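Local coordinates for Hep_Hag family (Burkholderia pseudomallei, PDB 3S6L), which probably mediates adhesion of the bacterium to host cells as the YadA-like head domain of the trimeric autotransporter adhesin BoaA, at residues R17-S20 with L21-S25; A159-M162 with N163-W166. All blocks are in the same frame, centred on the assembly; numbering follows the deposited sequence.

Interaction 1: residues R17-S20 with L21-S25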
loop_
_atom_site.group_PDB
_atom_site.type_symbol
_atom_site.label_atom_id
_atom_site.label_comp_id
_atom_site.label_asym_id
_atom_site.label_seq_id
_atom_site.Cartn_x
_atom_site.Cartn_y
_atom_site.Cartn_z
ATOM N N ARG A 17 20.458 10.789 -16.624
ATOM C CA ARG A 17 21.798 10.965 -16.067
ATOM C C ARG A 17 22.100 9.843 -15.069
ATOM O O ARG A 17 21.216 9.397 -14.330
ATOM C CB ARG A 17 21.964 12.355 -15.431
ATOM C CG ARG A 17 21.472 13.500 -16.334
ATOM C CD ARG A 17 21.356 14.863 -15.629
ATOM N NE ARG A 17 20.158 15.011 -14.778
ATOM C CZ ARG A 17 18.900 15.165 -15.215
ATOM N NH1 ARG A 17 18.596 15.178 -16.517
ATOM N NH2 ARG A 17 17.935 15.327 -14.327
ATOM N N THR A 18 23.333 9.369 -15.068
ATOM C CA THR A 18 23.711 8.280 -14.179
ATOM C C THR A 18 24.992 8.630 -13.399
ATOM O O THR A 18 25.821 9.416 -13.866
ATOM C CB THR A 18 23.878 6.956 -14.957
ATOM O OG1 THR A 18 24.934 7.109 -15.910
ATOM C CG2 THR A 18 22.587 6.565 -15.716
ATOM N N SER A 19 25.149 8.095 -12.192
ATOM C CA SER A 19 26.423 8.297 -11.481
ATOM C C SER A 19 27.170 6.964 -11.327
ATOM O O SER A 19 26.585 5.887 -11.495
ATOM C CB SER A 19 26.198 8.952 -10.101
ATOM O OG SER A 19 25.768 7.971 -9.146
ATOM N N SER A 20 28.447 7.045 -10.961
ATOM C CA SER A 20 29.249 5.873 -10.634
ATOM C C SER A 20 28.835 5.261 -9.294
ATOM O O SER A 20 29.357 4.212 -8.902
ATOM C CB SER A 20 30.731 6.265 -10.564
ATOM O OG SER A 20 30.935 7.343 -9.626
ATOM N N LEU A 21 27.914 5.911 -8.587
ATOM C CA LEU A 21 27.489 5.414 -7.265
ATOM C C LEU A 21 26.042 4.911 -7.303
ATOM O O LEU A 21 25.340 4.912 -6.286
ATOM C CB LEU A 21 27.726 6.460 -6.146
ATOM C CG LEU A 21 29.186 6.943 -5.920
ATOM C CD1 LEU A 21 29.234 8.301 -5.208
ATOM C CD2 LEU A 21 30.057 5.905 -5.169
ATOM N N GLY A 22 25.626 4.492 -8.499
ATOM C CA GLY A 22 24.352 3.862 -8.733
ATOM C C GLY A 22 23.127 4.764 -8.754
ATOM O O GLY A 22 22.027 4.276 -8.608
ATOM N N ASP A 23 23.311 6.063 -8.955
ATOM C CA ASP A 23 22.184 6.996 -9.051
ATOM C C ASP A 23 21.661 7.098 -10.474
ATOM O O ASP A 23 22.449 6.986 -11.415
ATOM C CB ASP A 23 22.586 8.383 -8.555
ATOM C CG ASP A 23 23.141 8.361 -7.127
ATOM O OD1 ASP A 23 22.378 8.052 -6.165
ATOM O OD2 ASP A 23 24.350 8.659 -6.971
ATOM N N THR A 24 20.342 7.302 -10.617
ATOM C CA THR A 24 19.682 7.541 -11.905
ATOM C C THR A 24 18.678 8.662 -11.780
ATOM O O THR A 24 17.887 8.695 -10.835
ATOM C CB THR A 24 18.915 6.281 -12.393
ATOM O OG1 THR A 24 19.773 5.143 -12.307
ATOM C CG2 THR A 24 18.453 6.422 -13.826
ATOM N N SER A 25 18.704 9.594 -12.723
ATOM C CA SER A 25 17.673 10.629 -12.778
ATOM C C SER A 25 17.253 10.972 -14.201
ATOM O O SER A 25 18.072 10.964 -15.126
ATOM C CB SER A 25 18.124 11.890 -12.066
ATOM O OG SER A 25 19.272 12.347 -12.673
#

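Interaction 2: residues A159-M162 with N163-W166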
loop_
_atom_site.group_PDB
_atom_site.type_symbol
_atom_site.label_atom_id
_atom_site.label_comp_id
_atom_site.label_asym_id
_atom_site.label_seq_id
_atom_site.Cartn_x
_atom_site.Cartn_y
_atom_site.Cartn_z
ATOM N N ALA A 159 -9.515 -10.854 18.360
ATOM C CA ALA A 159 -10.829 -10.207 18.401
ATOM C C ALA A 159 -11.989 -11.215 18.603
ATOM O O ALA A 159 -11.939 -12.363 18.113
ATOM C CB ALA A 159 -11.063 -9.395 17.131
ATOM N N ALA A 160 -13.018 -10.772 19.332
ATOM C CA ALA A 160 -14.251 -11.535 19.506
ATOM C C ALA A 160 -15.224 -11.098 18.426
ATOM O O ALA A 160 -15.430 -9.895 18.213
ATOM C CB ALA A 160 -14.867 -11.287 20.898
ATOM N N ASN A 161 -15.836 -12.065 17.741
ATOM C CA ASN A 161 -16.887 -11.701 16.798
ATOM C C ASN A 161 -18.268 -11.812 17.452
ATOM O O ASN A 161 -18.376 -12.265 18.607
ATOM C CB ASN A 161 -16.752 -12.462 15.474
ATOM C CG ASN A 161 -17.283 -13.885 15.542
ATOM O OD1 ASN A 161 -17.955 -14.277 16.489
ATOM N ND2 ASN A 161 -17.005 -14.645 14.520
ATOM N N MET A 162 -19.311 -11.396 16.726
ATOM C CA MET A 162 -20.669 -11.315 17.262
ATOM C C MET A 162 -21.259 -12.674 17.654
ATOM O O MET A 162 -21.945 -12.766 18.665
ATOM C CB MET A 162 -21.614 -10.609 16.282
ATOM C CG MET A 162 -21.431 -9.082 16.131
ATOM S SD MET A 162 -21.343 -8.168 17.674
ATOM C CE MET A 162 -22.991 -8.420 18.398
ATOM N N ASN A 163 -21.019 -13.712 16.854
ATOM C CA ASN A 163 -21.457 -15.068 17.213
ATOM C C ASN A 163 -20.971 -15.435 18.615
ATOM O O ASN A 163 -21.712 -16.028 19.403
ATOM C CB ASN A 163 -20.968 -16.106 16.202
ATOM C CG ASN A 163 -21.776 -16.099 14.906
ATOM O OD1 ASN A 163 -22.983 -15.874 14.924
ATOM N ND2 ASN A 163 -21.110 -16.352 13.773
ATOM N N GLN A 164 -19.731 -15.057 18.923
ATOM C CA GLN A 164 -19.135 -15.376 20.206
ATOM C C GLN A 164 -19.767 -14.547 21.317
ATOM O O GLN A 164 -20.031 -15.071 22.407
ATOM C CB GLN A 164 -17.625 -15.204 20.167
ATOM C CG GLN A 164 -16.947 -16.048 19.113
ATOM C CD GLN A 164 -15.467 -15.828 19.094
ATOM O OE1 GLN A 164 -14.994 -14.766 18.685
ATOM N NE2 GLN A 164 -14.707 -16.831 19.550
ATOM N N LEU A 165 -20.019 -13.268 21.042
ATOM C CA LEU A 165 -20.676 -12.407 22.009
ATOM C C LEU A 165 -22.064 -12.966 22.367
ATOM O O LEU A 165 -22.386 -13.131 23.535
ATOM C CB LEU A 165 -20.792 -10.974 21.478
ATOM C CG LEU A 165 -21.203 -9.946 22.534
ATOM C CD1 LEU A 165 -19.988 -9.450 23.284
ATOM C CD2 LEU A 165 -21.939 -8.782 21.923
ATOM N N TRP A 166 -22.860 -13.264 21.345
ATOM C CA TRP A 166 -24.168 -13.883 21.495
ATOM C C TRP A 166 -24.184 -15.256 22.184
ATOM O O TRP A 166 -25.179 -15.629 22.801
ATOM C CB TRP A 166 -24.816 -14.013 20.135
ATOM C CG TRP A 166 -25.080 -12.705 19.456
ATOM C CD1 TRP A 166 -25.300 -11.484 20.049
ATOM C CD2 TRP A 166 -25.222 -12.498 18.045
ATOM N NE1 TRP A 166 -25.558 -10.542 19.086
ATOM C CE2 TRP A 166 -25.520 -11.137 17.851
ATOM C CE3 TRP A 166 -25.143 -13.343 16.924
ATOM C CZ2 TRP A 166 -25.719 -10.592 16.581
ATOM C CZ3 TRP A 166 -25.339 -12.800 15.661
ATOM C CH2 TRP A 166 -25.628 -11.439 15.501
HETATM O O HOH W 1 -18.456 -17.492 13.873
#

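Interaction 1: residues R17-S20 with L21-S25
A beta hairpin near the N-terminal end of the crystallised fragment, on the edge of its left-handed beta-roll, brings Arg17 against Ser25 and Ser19 against Asp23, its strands joined by a type I turn from Ser19 to Gly22 with a G1 beta bulge at Gly22. Arg17 and Ser25 form an antiparallel hydrogen-bonded pair, with Arg17 N 2.8 Å from Ser25 O and Ser25 N 3.0 Å from Arg17 O. Thr18 and Thr24 are the non-hydrogen-bonded pair beside it, their side chains on the other face of the sheet, where both pack on a neighbouring subunit. Beyond them Ser19 N donates to Asp23 O. Gly22 suits the bulge because its phi is positive (76°); its N makes a weak, 3.4 Å bond to Ser19 O. The long Arg17 chain bends at chi3 and turns one guanidinium face to Ser25 O, a loose approach, while NH2 donates to Ala30 O and Gly27 O. Asp23 OD1 accepts from Gly35 N and Gly37 N, so one carboxylate joins the turn to the next coil. With chi1 at 79°, Ser19 OG accepts from Leu21 N and Asp23 N. It donates to Asp23 OD2 at 2.7 Å, on the anti side, 28° out of the carboxylate plane.

Interaction 2: residues A159-M162 with N163-W166
Asn161 and Gln164 form a capping box at the start of helix 162-168, in the coiled-stalk region of the adhesin. Asn161, the N-cap, has a short side chain that can fold back onto the helix end: chi1 of 79° brings OD1 to 3.1 Å from Gln164 N, which approaches nearly head-on to the side-chain carbonyl. Glutamine suits the reciprocal role. Its chain runs extended beyond CG, and OE1 takes Asn161 N at 3.0 Å on a lone pair in the amide plane. The side chains cross at about a right angle, with their amide planes 74° apart. OE1 also accepts from Gly153 N, and Asn161 ND2 donates to Val150 O, which ties the cap to the preceding loop.

The tight part is largely apolar. The chain of buried Met162, bent at chi2 and chi3, curls back so that CE lies 3.7 Å from Leu165 CD2 and 3.4 Å from Trp166 NE1. Its CB sits over the face of the tryptophan six-membered ring in a CH-pi contact, 4.1 Å from the centroid, while SD makes an oblique Met-aromatic contact with the five-membered ring. Met162 O, which accepts from Trp166 N, lies 3.1 Å above one ring face, offset toward the rim. Leu165 meets Leu165 of both neighbouring subunits, a fitting place for a branched apolar side chain.

Trp166, though held against Met162, is itself exposed, as is Asn163, where a water accepts from Asn163 ND2 and, over a longer bond, from Asn161 ND2. The amides thus chiefly satisfy backbone N-H groups, while Met162 and Leu165 supply most apolar packing and Gln164 does some of both.

In the fold
Interactions 1 and 2 lie on opposite sides of the chain's centre, their own centres 56 Å apart and their nearest atoms about 44 Å apart. Interaction 1 comes first in sequence, in the hairpin of strands 17-18 and 24-26 that forms one edge of the long mixed sheet. From strand 24-26 the sheet continues in parallel strands to 135-137, through the YadA head repeats. Strand 146-148 and a loop then lead to interaction 2 at the beginning of helix 162-168, within the stalk region. The contacts share no strand or helix, yet both adjoin the second subunit, so trimer association reaches from the N-terminal end of the crystallised fragment to the stalk.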